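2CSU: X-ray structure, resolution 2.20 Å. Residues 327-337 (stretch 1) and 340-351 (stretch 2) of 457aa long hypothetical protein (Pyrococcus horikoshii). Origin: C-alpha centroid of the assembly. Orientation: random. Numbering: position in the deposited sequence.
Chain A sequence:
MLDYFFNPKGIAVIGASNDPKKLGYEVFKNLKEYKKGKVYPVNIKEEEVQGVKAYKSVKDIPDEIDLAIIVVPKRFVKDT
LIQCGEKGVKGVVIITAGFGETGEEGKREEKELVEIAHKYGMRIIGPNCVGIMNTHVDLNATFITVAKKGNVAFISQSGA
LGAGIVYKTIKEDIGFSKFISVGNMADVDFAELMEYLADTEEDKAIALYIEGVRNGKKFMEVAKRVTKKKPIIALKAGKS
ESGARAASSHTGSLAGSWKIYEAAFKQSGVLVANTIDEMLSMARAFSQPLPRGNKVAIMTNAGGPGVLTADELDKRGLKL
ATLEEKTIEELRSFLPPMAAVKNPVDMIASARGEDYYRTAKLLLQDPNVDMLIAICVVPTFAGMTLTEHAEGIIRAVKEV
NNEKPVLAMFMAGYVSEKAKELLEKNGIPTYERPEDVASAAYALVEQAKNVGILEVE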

# COMPACT_ATOMS: atom_id res chain seq x y z
N THR A 327 30.11 -4.39 -20.22
CA THR A 327 29.29 -4.68 -19.05
C THR A 327 28.34 -5.86 -19.31
O THR A 327 28.22 -6.78 -18.51
CB THR A 327 28.48 -3.43 -18.70
OG1 THR A 327 29.38 -2.36 -18.42
CG2 THR A 327 27.62 -3.69 -17.46
N ILE A 328 27.72 -5.86 -20.48
CA ILE A 328 26.84 -6.95 -20.89
C ILE A 328 27.58 -8.29 -20.91
O ILE A 328 27.03 -9.31 -20.49
CB ILE A 328 26.27 -6.68 -22.29
CG1 ILE A 328 25.45 -5.40 -22.27
CG2 ILE A 328 25.42 -7.87 -22.75
CD1 ILE A 328 25.07 -4.90 -23.65
N GLU A 329 28.82 -8.27 -21.39
CA GLU A 329 29.62 -9.48 -21.47
C GLU A 329 29.92 -10.09 -20.12
O GLU A 329 29.81 -11.31 -19.95
CB GLU A 329 30.93 -9.23 -22.22
CG GLU A 329 30.80 -9.31 -23.73
CD GLU A 329 32.15 -9.33 -24.44
OE1 GLU A 329 32.17 -9.41 -25.68
OE2 GLU A 329 33.20 -9.27 -23.74
N GLU A 330 30.32 -9.27 -19.16
CA GLU A 330 30.63 -9.79 -17.83
C GLU A 330 29.37 -10.32 -17.17
O GLU A 330 29.43 -11.31 -16.43
CB GLU A 330 31.24 -8.64 -17.01
CG GLU A 330 32.05 -8.76 -15.72
CD GLU A 330 32.93 -7.68 -15.13
OE1 GLU A 330 33.63 -6.84 -15.69
OE2 GLU A 330 32.83 -7.77 -13.92
N LEU A 331 28.23 -9.68 -17.41
CA LEU A 331 26.97 -10.13 -16.83
C LEU A 331 26.70 -11.56 -17.31
O LEU A 331 26.34 -12.45 -16.54
CB LEU A 331 25.82 -9.21 -17.26
CG LEU A 331 25.73 -7.83 -16.59
CD1 LEU A 331 24.63 -7.01 -17.25
CD2 LEU A 331 25.46 -8.00 -15.10
N ARG A 332 26.89 -11.74 -18.61
CA ARG A 332 26.69 -13.03 -19.27
C ARG A 332 27.63 -14.12 -18.76
O ARG A 332 27.35 -15.31 -18.91
CB ARG A 332 26.89 -12.82 -20.77
CG ARG A 332 26.59 -13.99 -21.67
CD ARG A 332 26.05 -13.44 -22.98
NE ARG A 332 26.83 -12.29 -23.43
CZ ARG A 332 26.40 -11.38 -24.30
NH1 ARG A 332 25.18 -11.47 -24.83
NH2 ARG A 332 27.20 -10.37 -24.65
N SER A 333 28.74 -13.73 -18.15
CA SER A 333 29.69 -14.72 -17.66
C SER A 333 29.31 -15.39 -16.34
O SER A 333 29.53 -16.59 -16.18
CB SER A 333 31.08 -14.09 -17.51
OG SER A 333 31.15 -13.29 -16.35
N PHE A 334 28.73 -14.65 -15.41
CA PHE A 334 28.37 -15.24 -14.13
C PHE A 334 26.89 -15.48 -13.89
O PHE A 334 26.52 -16.14 -12.92
CB PHE A 334 28.95 -14.40 -12.99
CG PHE A 334 28.26 -13.08 -12.80
CD1 PHE A 334 27.15 -12.98 -11.97
CD2 PHE A 334 28.73 -11.94 -13.45
CE1 PHE A 334 26.50 -11.75 -11.78
CE2 PHE A 334 28.09 -10.70 -13.27
CZ PHE A 334 26.97 -10.61 -12.44
N LEU A 335 26.04 -14.96 -14.77
CA LEU A 335 24.60 -15.15 -14.62
C LEU A 335 24.12 -16.37 -15.38
O LEU A 335 24.79 -16.84 -16.29
CB LEU A 335 23.83 -13.93 -15.12
CG LEU A 335 24.00 -12.65 -14.31
CD1 LEU A 335 23.21 -11.50 -14.96
CD2 LEU A 335 23.53 -12.91 -12.90
N PRO A 336 22.96 -16.92 -15.01
CA PRO A 336 22.43 -18.10 -15.69
C PRO A 336 22.24 -17.85 -17.19
O PRO A 336 22.31 -16.71 -17.66
CB PRO A 336 21.10 -18.35 -14.97
CG PRO A 336 21.39 -17.85 -13.58
CD PRO A 336 22.14 -16.57 -13.84
N PRO A 337 21.99 -18.92 -17.96
CA PRO A 337 21.84 -18.91 -19.42
C PRO A 337 20.58 -18.15 -19.89
O PRO A 337 20.59 -17.46 -20.90
CB PRO A 337 21.80 -20.35 -19.91
CG PRO A 337 22.38 -21.22 -18.81
CD PRO A 337 22.15 -20.30 -17.52
N ALA A 340 18.39 -12.22 -18.69
CA ALA A 340 18.39 -11.08 -19.60
C ALA A 340 19.44 -10.05 -19.20
O ALA A 340 19.51 -9.59 -18.06
CB ALA A 340 16.99 -10.45 -19.56
N VAL A 341 20.32 -9.73 -20.17
CA VAL A 341 21.41 -8.80 -19.88
C VAL A 341 21.33 -7.54 -20.76
O VAL A 341 22.30 -6.82 -20.95
CB VAL A 341 22.73 -9.52 -20.12
CG1 VAL A 341 22.85 -10.71 -19.18
CG2 VAL A 341 22.81 -10.01 -21.56
N LYS A 342 20.14 -7.31 -21.34
CA LYS A 342 19.93 -6.08 -22.10
C LYS A 342 19.56 -4.92 -21.18
O LYS A 342 19.99 -4.83 -20.04
CB LYS A 342 18.81 -6.33 -23.11
CG LYS A 342 17.69 -7.19 -22.53
CD LYS A 342 16.40 -7.09 -23.35
CE LYS A 342 15.16 -7.49 -22.54
NZ LYS A 342 13.96 -6.91 -23.15
N ASN A 343 18.76 -3.99 -21.74
CA ASN A 343 18.37 -2.79 -20.99
C ASN A 343 17.98 -3.09 -19.54
O ASN A 343 18.47 -2.48 -18.60
CB ASN A 343 17.20 -2.13 -21.72
CG ASN A 343 17.67 -1.54 -23.03
OD1 ASN A 343 16.88 -1.17 -23.89
ND2 ASN A 343 19.00 -1.45 -23.16
N PRO A 344 17.00 -4.01 -19.37
CA PRO A 344 16.66 -4.54 -18.06
C PRO A 344 17.42 -5.84 -17.78
O PRO A 344 17.39 -6.80 -18.55
CB PRO A 344 15.16 -4.82 -18.10
CG PRO A 344 14.78 -5.10 -19.55
CD PRO A 344 16.08 -4.58 -20.35
N VAL A 345 18.17 -5.85 -16.66
CA VAL A 345 18.96 -7.04 -16.33
C VAL A 345 18.19 -8.02 -15.44
O VAL A 345 17.93 -7.78 -14.27
CB VAL A 345 20.24 -6.59 -15.63
CG1 VAL A 345 21.03 -7.82 -15.16
CG2 VAL A 345 21.10 -5.78 -16.58
N ASP A 346 17.78 -9.15 -16.04
CA ASP A 346 16.99 -10.09 -15.25
C ASP A 346 17.80 -11.29 -14.80
O ASP A 346 17.82 -12.34 -15.43
CB ASP A 346 15.78 -10.54 -16.07
CG ASP A 346 14.92 -11.44 -15.19
OD1 ASP A 346 13.94 -11.98 -15.71
OD2 ASP A 346 15.27 -11.63 -14.03
N MSE A 347 18.54 -11.10 -13.68
CA MSE A 347 19.07 -12.28 -13.00
C MSE A 347 17.92 -13.22 -12.69
O MSE A 347 16.79 -12.81 -12.47
CB MSE A 347 19.73 -11.83 -11.69
CG MSE A 347 20.38 -10.46 -11.79
SE MSE A 347 21.13 -9.95 -10.24
CE MSE A 347 20.31 -8.36 -10.08
N ILE A 348 18.21 -14.53 -12.72
CA ILE A 348 17.15 -15.48 -12.48
C ILE A 348 16.75 -15.52 -11.00
O ILE A 348 17.33 -14.85 -10.15
CB ILE A 348 17.64 -16.86 -12.95
CG1 ILE A 348 18.20 -16.77 -14.37
CG2 ILE A 348 16.46 -17.85 -12.97
CD1 ILE A 348 17.34 -15.90 -15.28
N ALA A 349 15.70 -16.30 -10.78
CA ALA A 349 15.13 -16.47 -9.45
C ALA A 349 16.16 -17.05 -8.48
O ALA A 349 15.96 -17.04 -7.26
CB ALA A 349 13.91 -17.38 -9.52
N SER A 350 17.26 -17.56 -9.02
CA SER A 350 18.32 -18.14 -8.22
C SER A 350 19.33 -17.10 -7.77
O SER A 350 20.26 -17.40 -7.03
CB SER A 350 19.04 -19.23 -9.02
OG SER A 350 19.46 -18.72 -10.27
N ALA A 351 19.15 -15.86 -8.22
CA ALA A 351 20.08 -14.80 -7.85
C ALA A 351 20.38 -14.73 -6.35
O ALA A 351 19.48 -14.57 -5.52
CB ALA A 351 19.56 -13.46 -8.33

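No hydrogen bond crosses between these two stretches; shape and apolar chemistry hold them together. Stretch 1 opens with the last part of a helix, residues 327-334, and Leu335 then leaves it for an extended path through Pro336. Stretch 2 folds back on itself, Asp346 N donating to Ala340 O at 2.7 Å, and Val341 and Val345, within this fold, both point toward stretch 1.

Val341 is the main bump, with the largest covered area of any residue here. It sits in a hollow lined by one side of the helix and by Leu335 just past its end: its CG2 lies 3.6 Å from Ile328 CG2, and its CG1 lies 3.8 Å from Leu331 CB and 4.3 Å from Leu335 CD1. The spacing of Ile328, Leu331 and Leu335, three and then four residues, is the helical repeat that puts all three within reach of one valine. Arg332 borders the site, its NH1 4.3 Å from Val341 CG2.

Val345 receives the leucine tips, its CG2 3.8 Å from Leu331 CD1 and its CG1 4.3 Å from Leu335 CD1. Beyond the helix the two stretches run in step, Leu335 beside Met347 and Pro336 beside Ile348. Leu335 CD2 rests 4.1 Å from Met347 CB, while the selenomethionine's end leads away; Pro336 CB meets Ile348 CG1 at 3.4 Å, a snug fit between a rigid ring and a branched chain.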